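Local structure of thermostable carboxypeptidase 1 (Pyrococcus furiosus, 1KA2) at residues I308-L318 / F444-F453. The protein is a homodimeric, cobalt-dependent metallocarboxypeptidase that removes amino acids one after another from peptide C-termini with broad specificity, sparing Pro, Gly, Asp and Glu. Residues are numbered along the deposited sequence; the frame is centred on the assembly and turned at random.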
ATOM      1  N   ILE A 308      12.500  20.204 -21.834  1.00 35.14           N
ATOM      2  CA  ILE A 308      12.376  20.250 -23.283  1.00 35.81           C
ATOM      3  C   ILE A 308      10.976  20.687 -23.710  1.00 36.77           C
ATOM      4  O   ILE A 308      10.822  21.515 -24.601  1.00 37.77           O
ATOM      5  CB  ILE A 308      12.678  18.870 -23.906  1.00 36.58           C
ATOM      6  CG1 ILE A 308      14.072  18.396 -23.464  1.00 38.24           C
ATOM      7  CG2 ILE A 308      12.588  18.946 -25.428  1.00 34.98           C
ATOM      8  CD1 ILE A 308      15.220  19.315 -23.893  1.00 35.01           C
ATOM      9  N   ILE A 309       9.961  20.126 -23.055  1.00 38.35           N
ATOM     10  CA  ILE A 309       8.556  20.412 -23.352  1.00 37.08           C
ATOM     11  C   ILE A 309       7.891  21.378 -22.380  1.00 37.56           C
ATOM     12  O   ILE A 309       7.287  22.375 -22.793  1.00 36.88           O
ATOM     13  CB  ILE A 309       7.724  19.110 -23.368  1.00 35.55           C
ATOM     14  CG1 ILE A 309       8.228  18.208 -24.487  1.00 35.19           C
ATOM     15  CG2 ILE A 309       6.244  19.422 -23.534  1.00 35.42           C
ATOM     16  CD1 ILE A 309       7.415  16.941 -24.711  1.00 35.20           C
ATOM     17  N   GLY A 310       7.996  21.075 -21.091  1.00 38.13           N
ATOM     18  CA  GLY A 310       7.369  21.903 -20.075  1.00 36.76           C
ATOM     19  C   GLY A 310       7.766  23.365 -19.986  1.00 37.28           C
ATOM     20  O   GLY A 310       6.966  24.181 -19.544  1.00 36.53           O
ATOM     21  N   ARG A 311       8.981  23.715 -20.393  1.00 37.07           N
ATOM     22  CA  ARG A 311       9.403  25.113 -20.325  1.00 38.47           C
ATOM     23  C   ARG A 311       9.410  25.759 -21.711  1.00 40.04           C
ATOM     24  O   ARG A 311       9.854  26.898 -21.874  1.00 39.32           O
ATOM     25  CB  ARG A 311      10.794  25.237 -19.678  1.00 38.95           C
ATOM     26  CG  ARG A 311      10.832  24.899 -18.201  1.00 41.92           C
ATOM     27  CD  ARG A 311      12.224  25.124 -17.643  1.00 41.81           C
ATOM     28  NE  ARG A 311      12.409  24.409 -16.385  1.00 42.10           N
ATOM     29  CZ  ARG A 311      12.034  24.843 -15.190  1.00 43.17           C
ATOM     30  NH1 ARG A 311      11.448  26.014 -15.053  1.00 41.80           N
ATOM     31  NH2 ARG A 311      12.239  24.087 -14.126  1.00 44.11           N
ATOM     32  N   SER A 312       8.915  25.021 -22.703  1.00 39.96           N
ATOM     33  CA  SER A 312       8.853  25.524 -24.075  1.00 40.63           C
ATOM     34  C   SER A 312       7.671  26.486 -24.224  1.00 40.86           C
ATOM     35  O   SER A 312       6.665  26.367 -23.517  1.00 38.56           O
ATOM     36  CB  SER A 312       8.700  24.370 -25.077  1.00 39.20           C
ATOM     37  OG  SER A 312       7.381  23.865 -25.074  1.00 41.38           O
ATOM     38  N   LYS A 313       7.789  27.433 -25.148  1.00 40.92           N
ATOM     39  CA  LYS A 313       6.732  28.416 -25.377  1.00 40.80           C
ATOM     40  C   LYS A 313       5.400  27.751 -25.730  1.00 39.51           C
ATOM     41  O   LYS A 313       4.333  28.203 -25.307  1.00 38.44           O
ATOM     42  CB  LYS A 313       7.157  29.349 -26.501  1.00 43.58           C
ATOM     43  CG  LYS A 313       6.204  30.483 -26.745  1.00 48.44           C
ATOM     44  CD  LYS A 313       6.150  31.354 -25.522  1.00 50.12           C
ATOM     45  CE  LYS A 313       5.321  32.596 -25.740  1.00 51.13           C
ATOM     46  NZ  LYS A 313       5.456  33.482 -24.560  1.00 51.81           N
ATOM     47  N   GLU A 314       5.477  26.672 -26.503  1.00 38.66           N
ATOM     48  CA  GLU A 314       4.292  25.936 -26.921  1.00 37.45           C
ATOM     49  C   GLU A 314       3.513  25.326 -25.751  1.00 36.53           C
ATOM     50  O   GLU A 314       2.288  25.429 -25.689  1.00 34.83           O
ATOM     51  CB  GLU A 314       4.677  24.830 -27.909  1.00 39.38           C
ATOM     52  CG  GLU A 314       5.263  25.291 -29.232  1.00 41.18           C
ATOM     53  CD  GLU A 314       6.671  25.854 -29.102  1.00 41.39           C
ATOM     54  OE1 GLU A 314       7.487  25.295 -28.330  1.00 41.91           O
ATOM     55  OE2 GLU A 314       6.953  26.849 -29.797  1.00 43.89           O
ATOM     56  N   PHE A 315       4.220  24.685 -24.826  1.00 37.06           N
ATOM     57  CA  PHE A 315       3.552  24.086 -23.670  1.00 36.16           C
ATOM     58  C   PHE A 315       2.853  25.199 -22.882  1.00 37.58           C
ATOM     59  O   PHE A 315       1.762  25.018 -22.351  1.00 38.66           O
ATOM     60  CB  PHE A 315       4.565  23.346 -22.770  1.00 34.38           C
ATOM     61  CG  PHE A 315       3.924  22.623 -21.611  1.00 34.50           C
ATOM     62  CD1 PHE A 315       3.263  21.414 -21.809  1.00 33.24           C
ATOM     63  CD2 PHE A 315       3.916  23.195 -20.341  1.00 33.62           C
ATOM     64  CE1 PHE A 315       2.588  20.788 -20.763  1.00 32.59           C
ATOM     65  CE2 PHE A 315       3.247  22.582 -19.285  1.00 35.20           C
ATOM     66  CZ  PHE A 315       2.578  21.367 -19.498  1.00 32.50           C
ATOM     67  N   VAL A 316       3.478  26.368 -22.840  1.00 37.78           N
ATOM     68  CA  VAL A 316       2.911  27.508 -22.131  1.00 39.28           C
ATOM     69  C   VAL A 316       1.605  27.982 -22.773  1.00 41.78           C
ATOM     70  O   VAL A 316       0.643  28.319 -22.068  1.00 41.22           O
ATOM     71  CB  VAL A 316       3.920  28.689 -22.066  1.00 38.93           C
ATOM     72  CG1 VAL A 316       3.185  29.991 -21.707  1.00 35.10           C
ATOM     73  CG2 VAL A 316       5.014  28.357 -21.034  1.00 38.17           C
ATOM     74  N   GLU A 317       1.582  28.037 -24.106  1.00 42.90           N
ATOM     75  CA  GLU A 317       0.383  28.463 -24.834  1.00 44.65           C
ATOM     76  C   GLU A 317      -0.730  27.449 -24.631  1.00 43.82           C
ATOM     77  O   GLU A 317      -1.880  27.819 -24.459  1.00 43.56           O
ATOM     78  CB  GLU A 317       0.668  28.610 -26.329  1.00 46.16           C
ATOM     79  CG  GLU A 317       1.597  29.755 -26.675  1.00 52.26           C
ATOM     80  CD  GLU A 317       2.015  29.761 -28.140  1.00 55.50           C
ATOM     81  OE1 GLU A 317       2.782  30.672 -28.532  1.00 57.15           O
ATOM     82  OE2 GLU A 317       1.575  28.856 -28.884  1.00 57.00           O
ATOM     83  N   LEU A 318      -0.370  26.171 -24.635  1.00 44.17           N
ATOM     84  CA  LEU A 318      -1.323  25.081 -24.444  1.00 42.78           C
ATOM     85  C   LEU A 318      -2.040  25.097 -23.098  1.00 42.28           C
ATOM     86  O   LEU A 318      -3.236  24.816 -23.013  1.00 40.98           O
ATOM     87  CB  LEU A 318      -0.599  23.742 -24.593  1.00 40.49           C
ATOM     88  CG  LEU A 318      -1.405  22.516 -24.140  1.00 39.97           C
ATOM     89  CD1 LEU A 318      -2.658  22.378 -25.015  1.00 36.26           C
ATOM     90  CD2 LEU A 318      -0.519  21.267 -24.215  1.00 37.32           C
ATOM     91  N   PHE A 444       7.623  18.948 -34.189  1.00 46.14           N
ATOM     92  CA  PHE A 444       7.622  18.669 -32.757  1.00 44.14           C
ATOM     93  C   PHE A 444       6.862  19.756 -32.002  1.00 43.96           C
ATOM     94  O   PHE A 444       5.885  19.471 -31.311  1.00 43.88           O
ATOM     95  CB  PHE A 444       9.074  18.594 -32.253  1.00 43.57           C
ATOM     96  CG  PHE A 444       9.203  18.256 -30.792  1.00 41.97           C
ATOM     97  CD1 PHE A 444       9.177  16.929 -30.362  1.00 41.58           C
ATOM     98  CD2 PHE A 444       9.340  19.268 -29.842  1.00 40.77           C
ATOM     99  CE1 PHE A 444       9.290  16.611 -28.998  1.00 42.89           C
ATOM    100  CE2 PHE A 444       9.454  18.971 -28.477  1.00 41.42           C
ATOM    101  CZ  PHE A 444       9.429  17.638 -28.051  1.00 41.53           C
ATOM    102  N   GLU A 445       7.311  21.001 -32.157  1.00 44.90           N
ATOM    103  CA  GLU A 445       6.715  22.172 -31.495  1.00 45.59           C
ATOM    104  C   GLU A 445       5.225  22.315 -31.766  1.00 45.45           C
ATOM    105  O   GLU A 445       4.433  22.540 -30.850  1.00 44.08           O
ATOM    106  CB  GLU A 445       7.410  23.454 -31.962  1.00 45.79           C
ATOM    107  CG  GLU A 445       8.832  23.242 -32.460  1.00 50.26           C
ATOM    108  CD  GLU A 445       9.806  23.003 -31.338  1.00 51.33           C
ATOM    109  OE1 GLU A 445      10.942  22.561 -31.614  1.00 51.99           O
ATOM    110  OE2 GLU A 445       9.434  23.269 -30.176  1.00 55.04           O
ATOM    111  N   GLU A 446       4.856  22.204 -33.037  1.00 45.63           N
ATOM    112  CA  GLU A 446       3.469  22.329 -33.439  1.00 46.23           C
ATOM    113  C   GLU A 446       2.604  21.271 -32.752  1.00 44.67           C
ATOM    114  O   GLU A 446       1.487  21.559 -32.326  1.00 44.05           O
ATOM    115  CB  GLU A 446       3.374  22.219 -34.963  1.00 50.75           C
ATOM    116  CG  GLU A 446       1.962  22.299 -35.518  1.00 55.75           C
ATOM    117  CD  GLU A 446       1.936  22.271 -37.036  1.00 58.11           C
ATOM    118  OE1 GLU A 446       0.852  22.019 -37.607  1.00 59.07           O
ATOM    119  OE2 GLU A 446       2.998  22.510 -37.656  1.00 60.72           O
ATOM    120  N   LYS A 447       3.113  20.048 -32.633  1.00 43.99           N
ATOM    121  CA  LYS A 447       2.353  18.996 -31.966  1.00 42.65           C
ATOM    122  C   LYS A 447       2.172  19.281 -30.466  1.00 41.37           C
ATOM    123  O   LYS A 447       1.114  18.995 -29.905  1.00 40.30           O
ATOM    124  CB  LYS A 447       3.016  17.632 -32.167  1.00 42.03           C
ATOM    125  CG  LYS A 447       2.907  17.101 -33.598  1.00 43.30           C
ATOM    126  CD  LYS A 447       3.353  15.646 -33.708  1.00 43.41           C
ATOM    127  CE  LYS A 447       3.382  15.175 -35.157  1.00 45.14           C
ATOM    128  NZ  LYS A 447       2.074  15.360 -35.840  1.00 46.17           N
ATOM    129  N   VAL A 448       3.189  19.847 -29.820  1.00 39.01           N
ATOM    130  CA  VAL A 448       3.077  20.165 -28.395  1.00 38.40           C
ATOM    131  C   VAL A 448       1.976  21.203 -28.164  1.00 39.58           C
ATOM    132  O   VAL A 448       1.114  21.033 -27.295  1.00 38.40           O
ATOM    133  CB  VAL A 448       4.406  20.713 -27.827  1.00 36.29           C
ATOM    134  CG1 VAL A 448       4.179  21.355 -26.441  1.00 34.51           C
ATOM    135  CG2 VAL A 448       5.408  19.583 -27.714  1.00 34.36           C
ATOM    136  N   ALA A 449       2.014  22.272 -28.951  1.00 39.50           N
ATOM    137  CA  ALA A 449       1.039  23.347 -28.839  1.00 41.08           C
ATOM    138  C   ALA A 449      -0.385  22.862 -29.054  1.00 41.74           C
ATOM    139  O   ALA A 449      -1.327  23.486 -28.571  1.00 42.70           O
ATOM    140  CB  ALA A 449       1.362  24.459 -29.834  1.00 40.21           C
ATOM    141  N   LYS A 450      -0.547  21.753 -29.768  1.00 42.35           N
ATOM    142  CA  LYS A 450      -1.886  21.229 -30.023  1.00 44.62           C
ATOM    143  C   LYS A 450      -2.268  20.025 -29.164  1.00 44.49           C
ATOM    144  O   LYS A 450      -3.364  19.482 -29.296  1.00 44.46           O
ATOM    145  CB  LYS A 450      -2.030  20.889 -31.507  1.00 46.09           C
ATOM    146  CG  LYS A 450      -2.047  22.115 -32.399  1.00 48.19           C
ATOM    147  CD  LYS A 450      -2.086  21.732 -33.863  1.00 50.68           C
ATOM    148  CE  LYS A 450      -2.067  22.958 -34.760  1.00 51.35           C
ATOM    149  NZ  LYS A 450      -1.933  22.560 -36.190  1.00 52.72           N
ATOM    150  N   ALA A 451      -1.359  19.622 -28.280  1.00 45.23           N
ATOM    151  CA  ALA A 451      -1.577  18.496 -27.379  1.00 43.16           C
ATOM    152  C   ALA A 451      -1.549  17.144 -28.089  1.00 42.38           C
ATOM    153  O   ALA A 451      -2.164  16.178 -27.632  1.00 40.10           O
ATOM    154  CB  ALA A 451      -2.899  18.672 -26.617  1.00 43.80           C
ATOM    155  N   GLU A 452      -0.836  17.078 -29.206  1.00 41.25           N
ATOM    156  CA  GLU A 452      -0.710  15.827 -29.946  1.00 41.41           C
ATOM    157  C   GLU A 452       0.585  15.138 -29.516  1.00 40.06           C
ATOM    158  O   GLU A 452       1.605  15.201 -30.217  1.00 38.28           O
ATOM    159  CB  GLU A 452      -0.682  16.109 -31.445  1.00 44.17           C
ATOM    160  CG  GLU A 452      -1.985  16.679 -31.976  1.00 50.16           C
ATOM    161  CD  GLU A 452      -1.871  17.134 -33.417  1.00 53.47           C
ATOM    162  OE1 GLU A 452      -1.355  16.360 -34.255  1.00 55.50           O
ATOM    163  OE2 GLU A 452      -2.303  18.267 -33.711  1.00 55.83           O
ATOM    164  N   PHE A 453       0.536  14.473 -28.366  1.00 36.99           N
ATOM    165  CA  PHE A 453       1.712  13.800 -27.829  1.00 38.09           C
ATOM    166  C   PHE A 453       1.912  12.333 -28.181  1.00 39.02           C
ATOM    167  O   PHE A 453       2.980  11.780 -27.921  1.00 41.60           O
ATOM    168  CB  PHE A 453       1.736  13.934 -26.312  1.00 34.98           C
ATOM    169  CG  PHE A 453       1.721  15.349 -25.837  1.00 34.79           C
ATOM    170  CD1 PHE A 453       0.524  15.963 -25.474  1.00 33.42           C
ATOM    171  CD2 PHE A 453       2.905  16.069 -25.737  1.00 31.21           C
ATOM    172  CE1 PHE A 453       0.510  17.268 -25.015  1.00 33.43           C
ATOM    173  CE2 PHE A 453       2.898  17.376 -25.280  1.00 32.27           C
ATOM    174  CZ  PHE A 453       1.698  17.978 -24.916  1.00 33.61           C
TER
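Glu314 and Ala449 bring the backbones closest, CA to CA 4.6 Å, where the axes of helices 313-318 and 444-450 run nearly parallel (19°) and approach to 7.8 Å. This is close helix-helix packing in the largely helical M32 fold, between a helix start and a short helix finished by a Schellman motif at Ala451. Ser312 is the N-cap of the first helix: its OG accepts from Phe315 N at 3.3 Å, nearly straight at 165°. Val448, with CG1 anti to its backbone N, directs that methyl at this first turn, 3.7 Å from Phe315 N and also against CB of Glu314. In Glu314, chi1 sets CG beside the backbone N, 3.3 Å from Glu445 O, and the bend at chi2 (71°) turns the carboxylate toward Glu445 CB. The two side chains cross, their carboxylates steeply tilted to each other, with OE1 of Glu314 3.4 Å from OE2 of Glu445; the salt bridge from Glu445 OE1 to Lys438 probably eases the repulsion. With an alanine here in place of Glu314, the CG and carboxylate covering Glu445 CB and its carbonyl are gone, which would probably open a gap between the helices. At the end of the preceding helix, Ile309 reaches Phe444 CZ with CG1 and CD1, the side chains crossing at about a right angle. Beyond Val448, Leu318 splits its methyls: CD1 lies 4.0 Å from Ala451 CB, while CD2 meets the ring edge of Phe453 at CZ, also 4.0 Å away.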